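Local coordinates for outer membrane associated protein (Francisella tularensis subsp. tularensis, PDB 6U83), which probably acts as an outer-membrane porin, and through the OmpA-like domain described here holds D-alanine in the pocket where relatives bind peptidoglycan, at residues Ser107-Asp110 with Ile111-Gln114; Asn113-Leu116 with Ser117-Arg120. One frame throughout, in Å; residues are numbered along the deposited sequence.

Both contacts are local and lie one after the other along the chain. After strand 94-98 the chain runs through a loop to helix 110-130. Contact 1 closes the end of that loop, where a type I turn at 107-110 leads into the first turn of the helix, residues 111-114. Contact 2 starts inside contact 1, sharing N113 and Q114, and follows the same helix from 113-116 to 117-120. The two overlap in sequence and do not cross. Beyond them the helix leads on to strand 138-142, completing a beta-alpha-beta unit. Contact 1 brings N113 to the D-alanine pocket, and contact 2 adds L116 and R120.

Contact 1 of 2, residues Ser107-Asp110 with Ile111-Gln114; sequences SEFD and IYNQ. With DAL (D-alanine), chain D.
The carbonyl oxygen of F109 is gripped twice by N113. The side-chain amide gives the shorter bond, N113 ND2 to F109 O at 2.7 Å. The backbone gives the other, N113 N to F109 O at 3.0 Å. The two donors come from opposite faces of the carbonyl plane, so the oxygen is held from both sides. N113 has its CG beside its own backbone N (chi1 -79°), which swings the amide back toward F109. The other end of that amide faces the ligand: N113 OD1 takes a hydrogen bond of 2.7 Å from DAL N. The F109 carbonyl thus probably helps, from the second shell, to set the turn of the amide of a pocket residue. F109 is the N-cap of helix 110-130, and a type I beta turn from S107 to D110 leads into it. The first turn of the helix continues with Q114 N bonded to D110 O at 2.9 Å. D110 folds its carboxylate back over its own backbone, and OD1 makes a weak bond to I111 N. A water bridges the turn, donating to E108 O and accepting from Y112 N. F109 and Y112 lie side by side and form a T-shaped pair, the edge of F109 toward the face of Y112. Their centroids are 5.8 Å apart and the planes stand at 84°. The Y112 hydroxyl leads away and is hydrogen-bonded to the carboxylate of D67, another pocket residue.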
ATOM      1  N   SER A 107      22.740  -2.293 -14.612  1.00 77.73           N
ATOM      2  CA  SER A 107      22.067  -1.044 -14.273  1.00 67.55           C
ATOM      3  C   SER A 107      21.501  -0.325 -15.494  1.00 65.41           C
ATOM      4  O   SER A 107      21.113   0.843 -15.382  1.00 77.40           O
ATOM      5  CB  SER A 107      23.018  -0.112 -13.518  1.00 76.23           C
ATOM      6  OG  SER A 107      24.103   0.261 -14.351  1.00 78.82           O
ATOM      7  N   GLU A 108      21.439  -0.989 -16.649  1.00 63.16           N
ATOM      8  CA  GLU A 108      20.886  -0.380 -17.854  1.00 67.65           C
ATOM      9  C   GLU A 108      19.503   0.218 -17.617  1.00 72.16           C
ATOM     10  O   GLU A 108      19.151   1.243 -18.224  1.00 67.31           O
ATOM     11  CB  GLU A 108      20.822  -1.421 -18.977  1.00 63.68           C
ATOM     12  CG  GLU A 108      20.694  -0.820 -20.391  1.00 76.71           C
ATOM     13  CD  GLU A 108      20.534  -1.876 -21.479  1.00 84.96           C
ATOM     14  OE1 GLU A 108      20.184  -1.509 -22.633  1.00 85.85           O
ATOM     15  OE2 GLU A 108      20.756  -3.074 -21.177  1.00 85.80           O
ATOM     16  N   PHE A 109      18.721  -0.379 -16.716  1.00 63.79           N
ATOM     17  CA  PHE A 109      17.311  -0.045 -16.576  1.00 59.76           C
ATOM     18  C   PHE A 109      16.996   0.531 -15.207  1.00 54.91           C
ATOM     19  O   PHE A 109      15.844   0.472 -14.762  1.00 66.33           O
ATOM     20  CB  PHE A 109      16.442  -1.276 -16.870  1.00 55.12           C
ATOM     21  CG  PHE A 109      16.472  -1.685 -18.329  1.00 62.94           C
ATOM     22  CD1 PHE A 109      15.796  -0.938 -19.295  1.00 58.35           C
ATOM     23  CD2 PHE A 109      17.197  -2.795 -18.740  1.00 62.81           C
ATOM     24  CE1 PHE A 109      15.830  -1.298 -20.645  1.00 61.49           C
ATOM     25  CE2 PHE A 109      17.243  -3.157 -20.082  1.00 69.16           C
ATOM     26  CZ  PHE A 109      16.559  -2.404 -21.041  1.00 64.80           C
ATOM     27  N   ASP A 110      17.986   1.099 -14.526  1.00 62.12           N
ATOM     28  CA  ASP A 110      17.701   1.680 -13.213  1.00 67.02           C
ATOM     29  C   ASP A 110      16.806   2.917 -13.329  1.00 71.48           C
ATOM     30  O   ASP A 110      15.825   3.052 -12.587  1.00 72.50           O
ATOM     31  CB  ASP A 110      18.998   2.000 -12.471  1.00 64.08           C
ATOM     32  CG  ASP A 110      19.947   2.854 -13.280  1.00 69.95           C
ATOM     33  OD1 ASP A 110      19.559   3.343 -14.363  1.00 69.49           O
ATOM     34  OD2 ASP A 110      21.096   3.021 -12.820  1.00 73.90           O
ATOM     35  N   ILE A 111      17.105   3.820 -14.268  1.00 68.21           N
ATOM     36  CA  ILE A 111      16.259   5.002 -14.426  1.00 62.62           C
ATOM     37  C   ILE A 111      14.897   4.616 -14.986  1.00 64.95           C
ATOM     38  O   ILE A 111      13.860   5.130 -14.542  1.00 53.75           O
ATOM     39  CB  ILE A 111      16.947   6.049 -15.307  1.00 66.99           C
ATOM     40  CG1 ILE A 111      18.310   6.411 -14.699  1.00 69.33           C
ATOM     41  CG2 ILE A 111      16.040   7.274 -15.439  1.00 64.47           C
ATOM     42  CD1 ILE A 111      19.007   7.538 -15.372  1.00 67.68           C
ATOM     43  N   TYR A 112      14.876   3.707 -15.971  1.00 64.13           N
ATOM     44  CA  TYR A 112      13.620   3.160 -16.469  1.00 60.86           C
ATOM     45  C   TYR A 112      12.730   2.698 -15.323  1.00 59.61           C
ATOM     46  O   TYR A 112      11.551   3.060 -15.247  1.00 68.56           O
ATOM     47  CB  TYR A 112      13.905   1.992 -17.417  1.00 67.79           C
ATOM     48  CG  TYR A 112      12.669   1.341 -18.017  1.00 63.84           C
ATOM     49  CD1 TYR A 112      11.943   0.367 -17.321  1.00 63.45           C
ATOM     50  CD2 TYR A 112      12.241   1.690 -19.288  1.00 55.85           C
ATOM     51  CE1 TYR A 112      10.812  -0.234 -17.893  1.00 59.87           C
ATOM     52  CE2 TYR A 112      11.132   1.119 -19.845  1.00 67.28           C
ATOM     53  CZ  TYR A 112      10.424   0.156 -19.148  1.00 64.87           C
ATOM     54  OH  TYR A 112       9.325  -0.385 -19.751  1.00 72.49           O
ATOM     55  N   ASN A 113      13.276   1.887 -14.422  1.00 59.47           N
ATOM     56  CA  ASN A 113      12.440   1.295 -13.379  1.00 61.16           C
ATOM     57  C   ASN A 113      12.106   2.289 -12.285  1.00 69.16           C
ATOM     58  O   ASN A 113      11.068   2.159 -11.623  1.00 60.97           O
ATOM     59  CB  ASN A 113      13.138   0.087 -12.787  1.00 52.68           C
ATOM     60  CG  ASN A 113      13.002  -1.136 -13.669  1.00 58.25           C
ATOM     61  OD1 ASN A 113      11.939  -1.768 -13.711  1.00 58.47           O
ATOM     62  ND2 ASN A 113      14.075  -1.473 -14.388  1.00 57.42           N
ATOM     63  N   GLN A 114      12.976   3.277 -12.075  1.00 66.56           N
ATOM     64  CA  GLN A 114      12.621   4.398 -11.221  1.00 64.95           C
ATOM     65  C   GLN A 114      11.379   5.104 -11.752  1.00 56.83           C
ATOM     66  O   GLN A 114      10.455   5.429 -10.995  1.00 57.78           O
ATOM     67  CB  GLN A 114      13.803   5.373 -11.136  1.00 72.41           C
ATOM     68  CG  GLN A 114      13.492   6.702 -10.483  1.00 79.12           C
ATOM     69  CD  GLN A 114      13.340   6.591  -8.980  1.00 91.70           C
ATOM     70  OE1 GLN A 114      14.034   5.806  -8.327  1.00 93.34           O
ATOM     71  NE2 GLN A 114      12.428   7.381  -8.418  1.00 93.78           N
TER
HETATM   72  N   DAL D 403      11.258  -4.383 -13.600  1.00 51.20           N
HETATM   73  CA  DAL D 403       9.953  -4.702 -14.158  1.00 51.52           C
HETATM   74  CB  DAL D 403       9.835  -4.159 -15.592  1.00 54.50           C
HETATM   75  C   DAL D 403       8.802  -4.193 -13.293  1.00 59.08           C
HETATM   76  O   DAL D 403       7.651  -4.274 -13.732  1.00 66.34           O
HETATM   77  OXT DAL D 403       8.981  -3.700 -12.164  1.00 60.09           O
HETATM   78  O   HOH W   1      17.071   3.089 -17.766  1.00 62.43           O

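Contact 2 of 2, residues Asn113-Leu116 with Ser117-Arg120; sequences NQKL and SEKR. With DAL (D-alanine), chain D.
The carbonyl oxygen of Q114 takes two hydrogen bonds from the next turn. S117 OG donates to Q114 O at 2.7 Å, and E118 N donates to it at 3.0 Å. Both come from the same face of the carbonyl plane. The S117 side chain turns back between its own backbone N and carbonyl carbon (chi1 72°), which brings OG onto the previous turn; OG is also bonded to G144 N, beyond strand 138-142. On the outer side, E118 OE2 serves two partners. Q114 NE2 donates to E118 OE2 at 3.2 Å, with the oxygen in the amide plane of Q114 but the nitrogen well above the carboxylate plane. K115 NZ forms a salt bridge to E118 OE2 at 3.3 Å, with only a weak hydrogen bond in it; its chain bends at chi2 (56°) to get there. The run N113, L116, S117, R120 fits the NxxLSxxRA signature of OmpA-like domains, whose arginine, in relatives, binds the diaminopimelate of the peptidoglycan peptide; the same is probable here. R120 grips the D-alanine carboxylate with both terminal nitrogens, NH1 to DAL OXT at 2.8 Å and NH2 to DAL O at 2.5 Å. The R120 chain runs extended from CG to NE to reach it. K68 O and Y99 O take further N-H groups of R120, which helps to fix the rotation of the guanidinium. L116 CG packs over the centre of one face of this group, 3.9 Å from R120 CZ. From there L116 CD2 reaches the ligand, 3.5 Å from DAL O.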
ATOM      1  N   ASN A 113      13.276   1.887 -14.422  1.00 59.47           N
ATOM      2  CA  ASN A 113      12.440   1.295 -13.379  1.00 61.16           C
ATOM      3  C   ASN A 113      12.106   2.289 -12.285  1.00 69.16           C
ATOM      4  O   ASN A 113      11.068   2.159 -11.623  1.00 60.97           O
ATOM      5  CB  ASN A 113      13.138   0.087 -12.787  1.00 52.68           C
ATOM      6  CG  ASN A 113      13.002  -1.136 -13.669  1.00 58.25           C
ATOM      7  OD1 ASN A 113      11.939  -1.768 -13.711  1.00 58.47           O
ATOM      8  ND2 ASN A 113      14.075  -1.473 -14.388  1.00 57.42           N
ATOM      9  N   GLN A 114      12.976   3.277 -12.075  1.00 66.56           N
ATOM     10  CA  GLN A 114      12.621   4.398 -11.221  1.00 64.95           C
ATOM     11  C   GLN A 114      11.379   5.104 -11.752  1.00 56.83           C
ATOM     12  O   GLN A 114      10.455   5.429 -10.995  1.00 57.78           O
ATOM     13  CB  GLN A 114      13.803   5.373 -11.136  1.00 72.41           C
ATOM     14  CG  GLN A 114      13.492   6.702 -10.483  1.00 79.12           C
ATOM     15  CD  GLN A 114      13.340   6.591  -8.980  1.00 91.70           C
ATOM     16  OE1 GLN A 114      14.034   5.806  -8.327  1.00 93.34           O
ATOM     17  NE2 GLN A 114      12.428   7.381  -8.418  1.00 93.78           N
ATOM     18  N   LYS A 115      11.354   5.377 -13.054  1.00 57.28           N
ATOM     19  CA  LYS A 115      10.199   6.060 -13.621  1.00 62.08           C
ATOM     20  C   LYS A 115       8.970   5.170 -13.520  1.00 67.14           C
ATOM     21  O   LYS A 115       7.890   5.620 -13.119  1.00 66.38           O
ATOM     22  CB  LYS A 115      10.483   6.457 -15.070  1.00 55.25           C
ATOM     23  CG  LYS A 115      10.396   7.950 -15.336  1.00 74.23           C
ATOM     24  CD  LYS A 115      11.322   8.743 -14.423  1.00 90.70           C
ATOM     25  CE  LYS A 115      11.058  10.253 -14.500  1.00100.98           C
ATOM     26  NZ  LYS A 115      11.663  10.949 -13.323  1.00 97.31           N
ATOM     27  N   LEU A 116       9.134   3.893 -13.860  1.00 66.82           N
ATOM     28  CA  LEU A 116       8.048   2.933 -13.732  1.00 59.94           C
ATOM     29  C   LEU A 116       7.455   2.976 -12.333  1.00 59.61           C
ATOM     30  O   LEU A 116       6.237   3.117 -12.164  1.00 57.94           O
ATOM     31  CB  LEU A 116       8.581   1.546 -14.079  1.00 59.10           C
ATOM     32  CG  LEU A 116       7.620   0.385 -13.934  1.00 60.43           C
ATOM     33  CD1 LEU A 116       6.288   0.696 -14.617  1.00 52.29           C
ATOM     34  CD2 LEU A 116       8.291  -0.869 -14.501  1.00 64.95           C
ATOM     35  N   SER A 117       8.315   2.947 -11.315  1.00 63.46           N
ATOM     36  CA  SER A 117       7.818   2.907  -9.944  1.00 65.71           C
ATOM     37  C   SER A 117       7.089   4.190  -9.578  1.00 63.37           C
ATOM     38  O   SER A 117       6.098   4.158  -8.838  1.00 57.79           O
ATOM     39  CB  SER A 117       8.969   2.664  -8.980  1.00 64.17           C
ATOM     40  OG  SER A 117       9.752   3.831  -8.895  1.00 61.59           O
ATOM     41  N   GLU A 118       7.590   5.326 -10.055  1.00 52.16           N
ATOM     42  CA  GLU A 118       6.884   6.590  -9.884  1.00 61.95           C
ATOM     43  C   GLU A 118       5.507   6.538 -10.524  1.00 60.07           C
ATOM     44  O   GLU A 118       4.535   7.049  -9.957  1.00 62.34           O
ATOM     45  CB  GLU A 118       7.694   7.738 -10.494  1.00 66.59           C
ATOM     46  CG  GLU A 118       9.006   8.038  -9.792  1.00 78.71           C
ATOM     47  CD  GLU A 118       9.821   9.124 -10.493  1.00100.50           C
ATOM     48  OE1 GLU A 118       9.281  10.216 -10.750  1.00116.45           O
ATOM     49  OE2 GLU A 118      11.006   8.885 -10.802  1.00105.87           O
ATOM     50  N   LYS A 119       5.415   5.954 -11.720  1.00 53.72           N
ATOM     51  CA  LYS A 119       4.137   5.828 -12.407  1.00 56.46           C
ATOM     52  C   LYS A 119       3.183   4.938 -11.631  1.00 64.09           C
ATOM     53  O   LYS A 119       1.967   5.157 -11.669  1.00 61.56           O
ATOM     54  CB  LYS A 119       4.338   5.249 -13.807  1.00 56.85           C
ATOM     55  CG  LYS A 119       5.044   6.147 -14.840  1.00 53.25           C
ATOM     56  CD  LYS A 119       5.175   5.366 -16.168  1.00 56.83           C
ATOM     57  CE  LYS A 119       5.660   6.224 -17.300  1.00 57.20           C
ATOM     58  NZ  LYS A 119       5.804   5.391 -18.550  1.00 57.36           N
ATOM     59  N   ARG A 120       3.712   3.929 -10.927  1.00 56.83           N
ATOM     60  CA  ARG A 120       2.860   3.061 -10.122  1.00 60.96           C
ATOM     61  C   ARG A 120       2.295   3.825  -8.927  1.00 65.18           C
ATOM     62  O   ARG A 120       1.081   3.807  -8.680  1.00 58.80           O
ATOM     63  CB  ARG A 120       3.656   1.828  -9.681  1.00 54.74           C
ATOM     64  CG  ARG A 120       3.923   0.812 -10.837  1.00 58.67           C
ATOM     65  CD  ARG A 120       4.815  -0.384 -10.414  1.00 50.94           C
ATOM     66  NE  ARG A 120       4.807  -1.391 -11.472  1.00 56.03           N
ATOM     67  CZ  ARG A 120       5.793  -2.250 -11.721  1.00 57.27           C
ATOM     68  NH1 ARG A 120       6.915  -2.240 -10.998  1.00 46.76           N
ATOM     69  NH2 ARG A 120       5.644  -3.133 -12.703  1.00 51.55           N
TER
HETATM   70  N   DAL D 403      11.258  -4.383 -13.600  1.00 51.20           N
HETATM   71  CA  DAL D 403       9.953  -4.702 -14.158  1.00 51.52           C
HETATM   72  CB  DAL D 403       9.835  -4.159 -15.592  1.00 54.50           C
HETATM   73  C   DAL D 403       8.802  -4.193 -13.293  1.00 59.08           C
HETATM   74  O   DAL D 403       7.651  -4.274 -13.732  1.00 66.34           O
HETATM   75  OXT DAL D 403       8.981  -3.700 -12.164  1.00 60.09           O